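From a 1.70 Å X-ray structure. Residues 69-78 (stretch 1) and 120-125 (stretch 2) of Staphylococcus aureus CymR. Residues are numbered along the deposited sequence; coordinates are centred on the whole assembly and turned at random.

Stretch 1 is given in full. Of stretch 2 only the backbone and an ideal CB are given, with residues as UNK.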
# COMPACT_ATOMS: atom_id res chain seq x y z
N GLN A 69 -4.77 27.21 -12.93
CA GLN A 69 -3.34 27.15 -13.16
C GLN A 69 -2.64 26.86 -11.83
O GLN A 69 -3.20 27.10 -10.76
CB GLN A 69 -2.82 28.45 -13.77
CG GLN A 69 -2.82 29.62 -12.80
CD GLN A 69 -2.47 30.95 -13.46
OE1 GLN A 69 -2.22 31.02 -14.66
NE2 GLN A 69 -2.45 32.01 -12.66
N LEU A 70 -1.43 26.32 -11.89
CA LEU A 70 -0.62 26.20 -10.69
C LEU A 70 -0.38 27.58 -10.10
O LEU A 70 -0.15 28.54 -10.83
CB LEU A 70 0.72 25.59 -11.07
CG LEU A 70 1.13 24.24 -10.51
CD1 LEU A 70 -0.01 23.24 -10.45
CD2 LEU A 70 2.28 23.75 -11.34
N ARG A 71 -0.43 27.68 -8.78
CA ARG A 71 -0.10 28.92 -8.11
C ARG A 71 1.31 28.85 -7.53
O ARG A 71 1.97 29.88 -7.33
CB ARG A 71 -1.11 29.19 -7.00
CG ARG A 71 -0.70 30.34 -6.13
CD ARG A 71 -1.67 30.61 -5.00
NE ARG A 71 -1.09 31.65 -4.17
CZ ARG A 71 -0.22 31.40 -3.19
NH1 ARG A 71 0.12 30.15 -2.91
NH2 ARG A 71 0.29 32.40 -2.48
N VAL A 72 1.76 27.62 -7.27
CA VAL A 72 3.08 27.34 -6.76
C VAL A 72 3.79 26.49 -7.80
O VAL A 72 3.17 25.61 -8.41
CB VAL A 72 2.97 26.58 -5.42
CG1 VAL A 72 4.22 25.77 -5.12
CG2 VAL A 72 2.65 27.58 -4.29
N PRO A 73 5.09 26.74 -8.03
CA PRO A 73 5.82 25.98 -9.06
C PRO A 73 5.86 24.49 -8.78
O PRO A 73 5.92 24.06 -7.63
CB PRO A 73 7.23 26.59 -9.02
CG PRO A 73 7.29 27.45 -7.80
CD PRO A 73 5.90 27.81 -7.42
N ALA A 74 5.83 23.71 -9.86
CA ALA A 74 5.75 22.25 -9.74
C ALA A 74 6.90 21.66 -8.94
O ALA A 74 6.73 20.63 -8.26
CB ALA A 74 5.68 21.61 -11.12
N GLU A 75 8.07 22.28 -9.03
CA GLU A 75 9.26 21.75 -8.37
C GLU A 75 9.18 21.87 -6.85
O GLU A 75 9.96 21.24 -6.13
CB GLU A 75 10.54 22.42 -8.91
CG GLU A 75 10.76 23.86 -8.48
CD GLU A 75 12.08 24.42 -8.99
OE1 GLU A 75 13.06 23.64 -9.06
OE2 GLU A 75 12.16 25.62 -9.31
N GLU A 76 8.21 22.63 -6.36
CA GLU A 76 8.02 22.83 -4.93
C GLU A 76 6.95 21.92 -4.34
O GLU A 76 6.68 21.97 -3.13
CB GLU A 76 7.65 24.29 -4.63
CG GLU A 76 8.77 25.28 -4.88
CD GLU A 76 8.47 26.68 -4.34
OE1 GLU A 76 7.31 26.95 -4.00
OE2 GLU A 76 9.40 27.50 -4.27
N ILE A 77 6.32 21.08 -5.17
CA ILE A 77 5.18 20.29 -4.72
C ILE A 77 5.49 18.81 -4.90
O ILE A 77 5.94 18.41 -5.97
CB ILE A 77 3.92 20.56 -5.56
CG1 ILE A 77 3.59 22.06 -5.56
CG2 ILE A 77 2.73 19.74 -5.04
CD1 ILE A 77 2.41 22.41 -6.45
N SER A 78 5.26 18.01 -3.86
CA SER A 78 5.47 16.57 -3.96
C SER A 78 4.16 15.81 -4.15
O SER A 78 3.08 16.30 -3.80
CB SER A 78 6.21 16.02 -2.73
OG SER A 78 5.34 15.94 -1.62
N UNK A 120 9.43 12.04 -2.05
CA UNK A 120 10.62 12.38 -2.82
C UNK A 120 10.34 12.41 -4.31
O UNK A 120 11.26 12.40 -5.13
CB UNK A 120 11.74 11.38 -2.52
N UNK A 121 9.06 12.45 -4.66
CA UNK A 121 8.65 12.59 -6.06
C UNK A 121 8.01 13.96 -6.22
O UNK A 121 6.95 14.21 -5.66
CB UNK A 121 7.69 11.48 -6.48
N UNK A 122 8.64 14.87 -6.97
CA UNK A 122 8.02 16.17 -7.18
C UNK A 122 7.04 16.14 -8.34
O UNK A 122 7.10 15.27 -9.21
CB UNK A 122 9.09 17.23 -7.43
N UNK A 123 6.14 17.11 -8.36
CA UNK A 123 5.23 17.26 -9.47
C UNK A 123 5.97 17.59 -10.75
O UNK A 123 5.55 17.20 -11.83
CB UNK A 123 4.19 18.34 -9.16
N UNK A 124 7.05 18.37 -10.65
CA UNK A 124 7.84 18.70 -11.83
C UNK A 124 8.37 17.41 -12.44
O UNK A 124 8.33 17.21 -13.66
CB UNK A 124 8.99 19.65 -11.48
N UNK A 125 8.87 16.54 -11.58
CA UNK A 125 9.38 15.24 -11.97
C UNK A 125 8.30 14.45 -12.71
O UNK A 125 8.54 13.90 -13.78
CB UNK A 125 9.87 14.47 -10.74

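Position 120 sets few terms. Its CA-to-CB bond points away from stretch 1, and no atom of that stretch lies within 5.5 Å of the ideal CB, so polar or small residues of many kinds would serve. The deposited residue is Asn-120, which makes no contact here.

At 121 the CB points sideways and again finds nothing of stretch 1 nearby; the backbone does the work. The phi/psi of -112/113 is extended, which favours beta-branched residues without demanding one. Thr-121 is found, its hydroxyl bonded elsewhere in the structure, while its O lies 3.3 Å from Ser-78 CA in a CA-H...O contact.

Position 122 pairs with Ser-78 in a single beta bridge, their CA atoms 4.1 Å apart. The ideal CB, directed sideways, sits 3.7 Å from Ile-77 O among carbonyl oxygens, and the chain turns from an extended phi/psi of -85/160 into helical angles at the next residue. That is the signature of an N-cap, where Ser, Thr, Asp or Asn can receive a free backbone NH. Thr-122 fits: with chi1 at 70° (p), its OG1 accepts from the backbone N of position 125 at 3.1 Å, while CG2 approaches Glu-75 O at 3.9 Å. Its CA also makes a CA-H...O contact with Ile-77 O, at 3.3 Å.

Position 123 is the most demanding. Its N donates to Ile-77 O at 2.7 Å, a short, nearly straight bond that any residue but proline could make. The CB points toward stretch 1, 3.5 Å from Ala-74 O, and ahead lie the aliphatic groups of Leu-70, Ala-74 and Ile-77. Without a charge or donor among those side chains, a Leu, Ile or Met would suit. Leu-123 is deposited, covered more than any other residue of the contact; its CD2 lies 4.2 Å from Leu-70 CD1 and 4.2 Å from Ile-77 CD1, and its CB is 4.1 Å from Ala-74 CB.

At 124 the N makes a weak hydrogen bond to Ala-74 O, 3.3 Å long. The CB points toward stretch 1 and comes 3.7 Å from Glu-75 N, so the first carbon must pack closely; alanine or a long flexible chain that can turn outward would both work. Lys-124 takes the second course: its CB lies 3.9 Å from Ala-74 CB, and its end leads away.

Position 125, helical and sideways, meets nothing of stretch 1, leaving the choice broad. Tyr-125 contributes its backbone N to the cap, and its ring leads away.

Stretch 2, residues 120-125: NTTLKY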
# COMPACT_ATOMS: atom_id res chain seq x y z
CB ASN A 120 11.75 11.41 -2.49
CG ASN A 120 12.15 11.46 -1.02
OD1 ASN A 120 12.19 10.43 -0.35
ND2 ASN A 120 12.45 12.65 -0.52
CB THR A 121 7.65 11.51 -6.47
OG1 THR A 121 8.26 10.22 -6.36
CG2 THR A 121 7.19 11.72 -7.92
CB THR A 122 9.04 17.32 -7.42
OG1 THR A 122 9.66 17.16 -8.70
CG2 THR A 122 10.10 17.36 -6.33
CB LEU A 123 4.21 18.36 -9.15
CG LEU A 123 3.08 18.59 -10.15
CD1 LEU A 123 2.23 17.33 -10.33
CD2 LEU A 123 2.20 19.74 -9.67
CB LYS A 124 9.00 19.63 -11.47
CG LYS A 124 9.90 20.02 -12.65
CD LYS A 124 9.27 21.05 -13.57
CE LYS A 124 8.31 20.41 -14.57
NZ LYS A 124 7.81 21.38 -15.59
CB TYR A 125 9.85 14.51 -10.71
CG TYR A 125 10.88 13.45 -10.93
CD1 TYR A 125 12.24 13.76 -10.98
CD2 TYR A 125 10.51 12.12 -11.08
CE1 TYR A 125 13.18 12.78 -11.17
CE2 TYR A 125 11.45 11.13 -11.27
CZ TYR A 125 12.78 11.47 -11.31
OH TYR A 125 13.72 10.48 -11.51
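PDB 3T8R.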